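One contact in two related proteins. Structure 1 is beta-glucanase from Podospora anserina, which probably hydrolyses beta-glucans, as a fungal glycoside hydrolase of family 131 represented by its catalytic domain: PDB 4LE3 (chain A, 1.80 Å), residues G61-L66 and D223-G228. Structure 2 is putative uncharacterized protein from Coprinopsis cinerea: PDB 3W9A (chain B, 1.99 Å), residues G61-I66 and D214-G219. Structure 2 is superposed on structure 1 by the backbone atoms of these residues (RMSD 0.24 Å); each is numbered along its deposited sequence.

Structure 1 (4LE3); sequences GAKITL and DFYWSG.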
loop_
_atom_site.group_PDB
_atom_site.type_symbol
_atom_site.label_atom_id
_atom_site.label_comp_id
_atom_site.label_asym_id
_atom_site.label_seq_id
_atom_site.Cartn_x
_atom_site.Cartn_y
_atom_site.Cartn_z
ATOM N N GLY A 61 -2.772 3.605 -12.632
ATOM C CA GLY A 61 -2.430 2.838 -11.449
ATOM C C GLY A 61 -0.933 2.616 -11.571
ATOM O O GLY A 61 -0.307 2.944 -12.601
ATOM N N ALA A 62 -0.333 2.027 -10.537
ATOM C CA ALA A 62 1.089 1.789 -10.569
ATOM C C ALA A 62 1.417 0.316 -10.386
ATOM O O ALA A 62 0.869 -0.346 -9.503
ATOM C CB ALA A 62 1.795 2.614 -9.460
ATOM N N LYS A 63 2.295 -0.189 -11.239
ATOM C CA LYS A 63 2.742 -1.566 -11.075
ATOM C C LYS A 63 4.040 -1.421 -10.293
ATOM O O LYS A 63 4.991 -0.771 -10.754
ATOM C CB LYS A 63 3.021 -2.241 -12.428
ATOM C CG LYS A 63 3.606 -3.641 -12.239
ATOM C CD LYS A 63 3.723 -4.415 -13.550
ATOM C CE LYS A 63 4.652 -3.755 -14.509
ATOM N NZ LYS A 63 4.854 -4.682 -15.700
ATOM N N ILE A 64 4.062 -1.985 -9.092
ATOM C CA ILE A 64 5.251 -1.943 -8.275
ATOM C C ILE A 64 5.855 -3.345 -8.353
ATOM O O ILE A 64 5.180 -4.350 -8.090
ATOM C CB ILE A 64 4.913 -1.540 -6.822
ATOM C CG1 ILE A 64 4.513 -0.053 -6.805
ATOM C CG2 ILE A 64 6.109 -1.783 -5.941
ATOM C CD1 ILE A 64 4.223 0.574 -5.412
ATOM N N THR A 65 7.130 -3.388 -8.695
ATOM C CA THR A 65 7.839 -4.646 -8.911
ATOM C C THR A 65 9.039 -4.925 -8.013
ATOM O O THR A 65 9.810 -4.025 -7.703
ATOM C CB THR A 65 8.349 -4.675 -10.378
ATOM O OG1 THR A 65 7.226 -4.592 -11.270
ATOM C CG2 THR A 65 9.137 -5.968 -10.675
ATOM N N LEU A 66 9.195 -6.184 -7.616
ATOM C CA LEU A 66 10.369 -6.612 -6.863
ATOM C C LEU A 66 11.065 -7.528 -7.866
ATOM O O LEU A 66 10.426 -8.434 -8.391
ATOM C CB LEU A 66 10.001 -7.458 -5.657
ATOM C CG LEU A 66 9.187 -6.765 -4.571
ATOM C CD1 LEU A 66 8.789 -7.777 -3.476
ATOM C CD2 LEU A 66 10.042 -5.633 -3.996
ATOM N N ASP A 223 4.966 -8.740 -9.111
ATOM C CA ASP A 223 4.301 -7.480 -9.440
ATOM C C ASP A 223 3.090 -7.232 -8.541
ATOM O O ASP A 223 2.279 -8.119 -8.331
ATOM C CB ASP A 223 3.795 -7.493 -10.885
ATOM C CG ASP A 223 4.919 -7.561 -11.925
ATOM O OD1 ASP A 223 6.016 -7.031 -11.674
ATOM O OD2 ASP A 223 4.683 -8.127 -13.023
ATOM N N PHE A 224 2.959 -5.996 -8.065
ATOM C CA PHE A 224 1.832 -5.591 -7.249
ATOM C C PHE A 224 1.221 -4.368 -7.930
ATOM O O PHE A 224 1.939 -3.479 -8.347
ATOM C CB PHE A 224 2.315 -5.232 -5.843
ATOM C CG PHE A 224 3.089 -6.348 -5.175
ATOM C CD1 PHE A 224 4.412 -6.586 -5.523
ATOM C CD2 PHE A 224 2.484 -7.135 -4.200
ATOM C CE1 PHE A 224 5.155 -7.617 -4.902
ATOM C CE2 PHE A 224 3.189 -8.170 -3.561
ATOM C CZ PHE A 224 4.523 -8.411 -3.914
ATOM N N TYR A 225 -0.099 -4.325 -8.031
ATOM C CA TYR A 225 -0.784 -3.211 -8.699
ATOM C C TYR A 225 -1.485 -2.337 -7.678
ATOM O O TYR A 225 -2.169 -2.847 -6.805
ATOM C CB TYR A 225 -1.789 -3.792 -9.668
ATOM C CG TYR A 225 -1.065 -4.598 -10.726
ATOM C CD1 TYR A 225 -0.592 -3.977 -11.872
ATOM C CD2 TYR A 225 -0.782 -5.951 -10.532
ATOM C CE1 TYR A 225 0.164 -4.679 -12.835
ATOM C CE2 TYR A 225 -0.034 -6.675 -11.482
ATOM C CZ TYR A 225 0.439 -6.023 -12.638
ATOM O OH TYR A 225 1.172 -6.694 -13.604
ATOM N N TRP A 226 -1.344 -1.025 -7.823
ATOM C CA TRP A 226 -1.918 -0.079 -6.868
ATOM C C TRP A 226 -2.654 1.077 -7.532
ATOM O O TRP A 226 -2.259 1.525 -8.611
ATOM C CB TRP A 226 -0.801 0.595 -6.073
ATOM C CG TRP A 226 0.069 -0.304 -5.303
ATOM C CD1 TRP A 226 0.975 -1.209 -5.799
ATOM C CD2 TRP A 226 0.147 -0.388 -3.877
ATOM N NE1 TRP A 226 1.618 -1.846 -4.760
ATOM C CE2 TRP A 226 1.130 -1.367 -3.569
ATOM C CE3 TRP A 226 -0.513 0.262 -2.828
ATOM C CZ2 TRP A 226 1.472 -1.711 -2.245
ATOM C CZ3 TRP A 226 -0.167 -0.086 -1.498
ATOM C CH2 TRP A 226 0.816 -1.062 -1.229
ATOM N N SER A 227 -3.694 1.571 -6.874
ATOM C CA SER A 227 -4.393 2.764 -7.359
ATOM C C SER A 227 -5.149 3.372 -6.187
ATOM O O SER A 227 -5.212 2.777 -5.105
ATOM C CB SER A 227 -5.365 2.460 -8.535
ATOM O OG SER A 227 -6.377 1.512 -8.232
ATOM N N GLY A 228 -5.665 4.578 -6.388
ATOM C CA GLY A 228 -6.457 5.211 -5.339
ATOM C C GLY A 228 -5.782 5.414 -3.998
ATOM O O GLY A 228 -6.417 5.270 -2.952
HETATM O O HOH W 1 5.739 -7.014 -15.344
#
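Ala62 and Ile64 form antiparallel hydrogen-bonded pairs with Trp226 and Phe224, joining strand 61-66 to strand 222-233 in one sheet of a sandwich consistent with the beta-jelly roll of this family. Ile64 N meets Phe224 O at 2.7 Å. On the face carrying these four side chains, CG1 of Ile64 stands anti to the carbonyl carbon (chi1 -71°), which brings CD1 over the Trp226 indole in a CH-pi contact, 3.6 Å from NE1. Trp226 NE1, buried without a polar partner in the model, also lies 3.6 Å from Phe224 CB. Opposite, Thr65 OG1 donates to Asp223 OD1 (2.8 Å) from its anti side, 34° out of the carboxylate plane, while Lys63 CG runs alongside Tyr225, 3.6 Å from CE1. Further out, Asn107 holds Asp223 OD2, Ala62 touches Phe9, Leu66 packs on Thr80, and Val209 meets Phe224 and Trp226.

Structure 1 against structure 2
The backbone hydrogen bonds of both exchanged pairs are kept: Ile64(A) N to Phe224(A) O is 2.7 Å and Val64(B) N to Trp215(B) O 2.6 Å, and the pairs Ala62(A) with Trp226(A) and Leu62(B) with Val217(B) remain bonded. Thr65(A) with Asp223(A) and Thr65(B) with Asp214(B) keep their hydroxyl-carboxylate bond; these side chains, like Lys63(A) and Tyr225(A) and their counterparts, hold their places. The differences gather on the other face. Trp226(A) and Val217(B) share the CB position, and CG of Trp226(A) lies 0.5 Å apart from CG2 of Val217(B), but most of the indole has no counterpart, nor has CG1 of Val217(B). Two contacts along the strand occur in structure 1 alone: Phe224(A) CB to Trp226(A) NE1 at 3.6 Å, against 5.2 Å from Trp215(B) CB to Val217(B) CG2, and Trp226(A) CD1 to Phe224(A) O at 3.5 Å, against 5.0 Å from Val217(B) CG2 to Trp215(B) C. Packing between these neighbours is thus looser in structure 2, probably because valine lacks the indole. CD1 of Ile64(A) has no counterpart in Val64(B), although both side chains touch their partners, Trp226(A) and Val217(B). Ala62(A) and Leu62(B) coincide at CB; CG, CD1 and CD2 of Leu62(B) are extra. Trp215(B) follows Phe224(A) through CG, CD2 and CE2, the CE2 atoms 0.3 Å apart, then extends further with CE3, CZ2, CZ3 and CH2. Leu66(A) and Ile66(B) fill similar space by different branching: CD2 of Leu66(A) falls 0.7 Å apart from CG2 of Ile66(B).

Structure 2 (3W9A); sequences GLKVTI and DWYVSG.
Leu62 and Val64 make antiparallel hydrogen-bonded pairs with Val217 and Trp215, Val64 N reaching Trp215 O at 2.6 Å. On the face bearing these four side chains, Val64 CG2 touches Val217 CG2 at 4.3 Å, a contact between aliphatic branches; with CG1 anti to the backbone N (chi1 165°), CG2 lies anti to the carbonyl carbon and is the branch that meets Val217. Trp215 NE1 is hydrogen-bonded to Glu213 OE1, just before the segment. On the other face, Thr65 OG1 donates to Asp214 OD1 (2.7 Å) from its anti side, 30° out of the carboxylate plane, and Lys63 CG runs alongside Tyr216, 3.7 Å from CE1. In the outer shell, Asn106 holds Asp214 OD2, Leu62 touches Phe9 and Leu81, Ile66 packs on Thr79, and Val203 meets Val64 and Trp215, whose rings also meet His114 and Phe151.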
loop_
_atom_site.group_PDB
_atom_site.type_symbol
_atom_site.label_atom_id
_atom_site.label_comp_id
_atom_site.label_asym_id
_atom_site.label_seq_id
_atom_site.Cartn_x
_atom_site.Cartn_y
_atom_site.Cartn_z
ATOM N N GLY B 61 -2.836 3.580 -12.884
ATOM C CA GLY B 61 -2.362 2.936 -11.649
ATOM C C GLY B 61 -0.859 2.636 -11.672
ATOM O O GLY B 61 -0.172 2.837 -12.675
ATOM N N LEU B 62 -0.351 2.150 -10.545
ATOM C CA LEU B 62 1.062 1.868 -10.386
ATOM C C LEU B 62 1.299 0.378 -10.309
ATOM O O LEU B 62 0.682 -0.305 -9.486
ATOM C CB LEU B 62 1.573 2.517 -9.114
ATOM C CG LEU B 62 3.040 2.294 -8.772
ATOM C CD1 LEU B 62 3.962 3.047 -9.727
ATOM C CD2 LEU B 62 3.293 2.749 -7.348
ATOM N N LYS B 63 2.168 -0.131 -11.175
ATOM C CA LYS B 63 2.689 -1.495 -11.024
ATOM C C LYS B 63 3.959 -1.420 -10.208
ATOM O O LYS B 63 4.922 -0.786 -10.619
ATOM C CB LYS B 63 3.019 -2.134 -12.377
ATOM C CG LYS B 63 3.224 -3.643 -12.269
ATOM C CD LYS B 63 4.046 -4.284 -13.392
ATOM C CE LYS B 63 3.885 -3.681 -14.747
ATOM N NZ LYS B 63 4.459 -4.540 -15.839
ATOM N N VAL B 64 3.972 -2.075 -9.057
ATOM C CA VAL B 64 5.149 -2.089 -8.189
ATOM C C VAL B 64 5.834 -3.408 -8.437
ATOM O O VAL B 64 5.231 -4.435 -8.236
ATOM C CB VAL B 64 4.718 -1.947 -6.702
ATOM C CG1 VAL B 64 5.844 -2.323 -5.757
ATOM C CG2 VAL B 64 4.213 -0.535 -6.434
ATOM N N THR B 65 7.093 -3.385 -8.871
ATOM C CA THR B 65 7.830 -4.620 -9.119
ATOM C C THR B 65 9.024 -4.790 -8.175
ATOM O O THR B 65 9.875 -3.903 -8.054
ATOM C CB THR B 65 8.313 -4.717 -10.601
ATOM O OG1 THR B 65 7.191 -4.702 -11.489
ATOM C CG2 THR B 65 9.131 -6.006 -10.851
ATOM N N ILE B 66 9.101 -5.960 -7.546
ATOM C CA ILE B 66 10.293 -6.376 -6.820
ATOM C C ILE B 66 10.999 -7.511 -7.556
ATOM O O ILE B 66 10.366 -8.446 -8.048
ATOM C CB ILE B 66 9.981 -6.775 -5.362
ATOM C CG1 ILE B 66 8.848 -7.810 -5.305
ATOM C CG2 ILE B 66 9.673 -5.524 -4.541
ATOM C CD1 ILE B 66 8.608 -8.443 -3.950
ATOM N N ASP B 214 4.890 -8.692 -9.380
ATOM C CA ASP B 214 4.184 -7.439 -9.646
ATOM C C ASP B 214 3.031 -7.312 -8.667
ATOM O O ASP B 214 2.281 -8.266 -8.435
ATOM C CB ASP B 214 3.634 -7.387 -11.072
ATOM C CG ASP B 214 4.719 -7.480 -12.139
ATOM O OD1 ASP B 214 5.830 -6.979 -11.939
ATOM O OD2 ASP B 214 4.435 -8.058 -13.191
ATOM N N TRP B 215 2.905 -6.127 -8.089
ATOM C CA TRP B 215 1.743 -5.741 -7.313
ATOM C C TRP B 215 1.213 -4.482 -7.983
ATOM O O TRP B 215 2.001 -3.678 -8.498
ATOM C CB TRP B 215 2.158 -5.426 -5.871
ATOM C CG TRP B 215 2.695 -6.605 -5.098
ATOM C CD1 TRP B 215 3.890 -7.245 -5.282
ATOM C CD2 TRP B 215 2.061 -7.245 -3.993
ATOM N NE1 TRP B 215 4.009 -8.271 -4.391
ATOM C CE2 TRP B 215 2.901 -8.291 -3.581
ATOM C CE3 TRP B 215 0.848 -7.053 -3.335
ATOM C CZ2 TRP B 215 2.591 -9.117 -2.516
ATOM C CZ3 TRP B 215 0.519 -7.909 -2.291
ATOM C CH2 TRP B 215 1.390 -8.917 -1.890
ATOM N N TYR B 216 -0.103 -4.316 -8.018
ATOM C CA TYR B 216 -0.697 -3.117 -8.589
ATOM C C TYR B 216 -1.394 -2.309 -7.512
ATOM O O TYR B 216 -2.081 -2.856 -6.640
ATOM C CB TYR B 216 -1.659 -3.469 -9.716
ATOM C CG TYR B 216 -1.037 -4.274 -10.851
ATOM C CD1 TYR B 216 -0.799 -3.700 -12.094
ATOM C CD2 TYR B 216 -0.700 -5.620 -10.681
ATOM C CE1 TYR B 216 -0.263 -4.431 -13.141
ATOM C CE2 TYR B 216 -0.140 -6.348 -11.716
ATOM C CZ TYR B 216 0.069 -5.752 -12.937
ATOM O OH TYR B 216 0.621 -6.479 -13.962
ATOM N N VAL B 217 -1.204 -0.998 -7.566
ATOM C CA VAL B 217 -1.704 -0.097 -6.520
ATOM C C VAL B 217 -2.389 1.077 -7.190
ATOM O O VAL B 217 -1.836 1.647 -8.131
ATOM C CB VAL B 217 -0.551 0.451 -5.654
ATOM C CG1 VAL B 217 -1.058 1.473 -4.639
ATOM C CG2 VAL B 217 0.195 -0.675 -4.972
ATOM N N SER B 218 -3.583 1.444 -6.735
ATOM C CA SER B 218 -4.224 2.661 -7.234
ATOM C C SER B 218 -5.121 3.311 -6.193
ATOM O O SER B 218 -5.431 2.716 -5.165
ATOM C CB SER B 218 -5.031 2.350 -8.487
ATOM O OG SER B 218 -6.091 1.485 -8.169
ATOM N N GLY B 219 -5.522 4.547 -6.473
ATOM C CA GLY B 219 -6.446 5.270 -5.608
ATOM C C GLY B 219 -5.905 5.495 -4.204
ATOM O O GLY B 219 -6.586 5.221 -3.211
#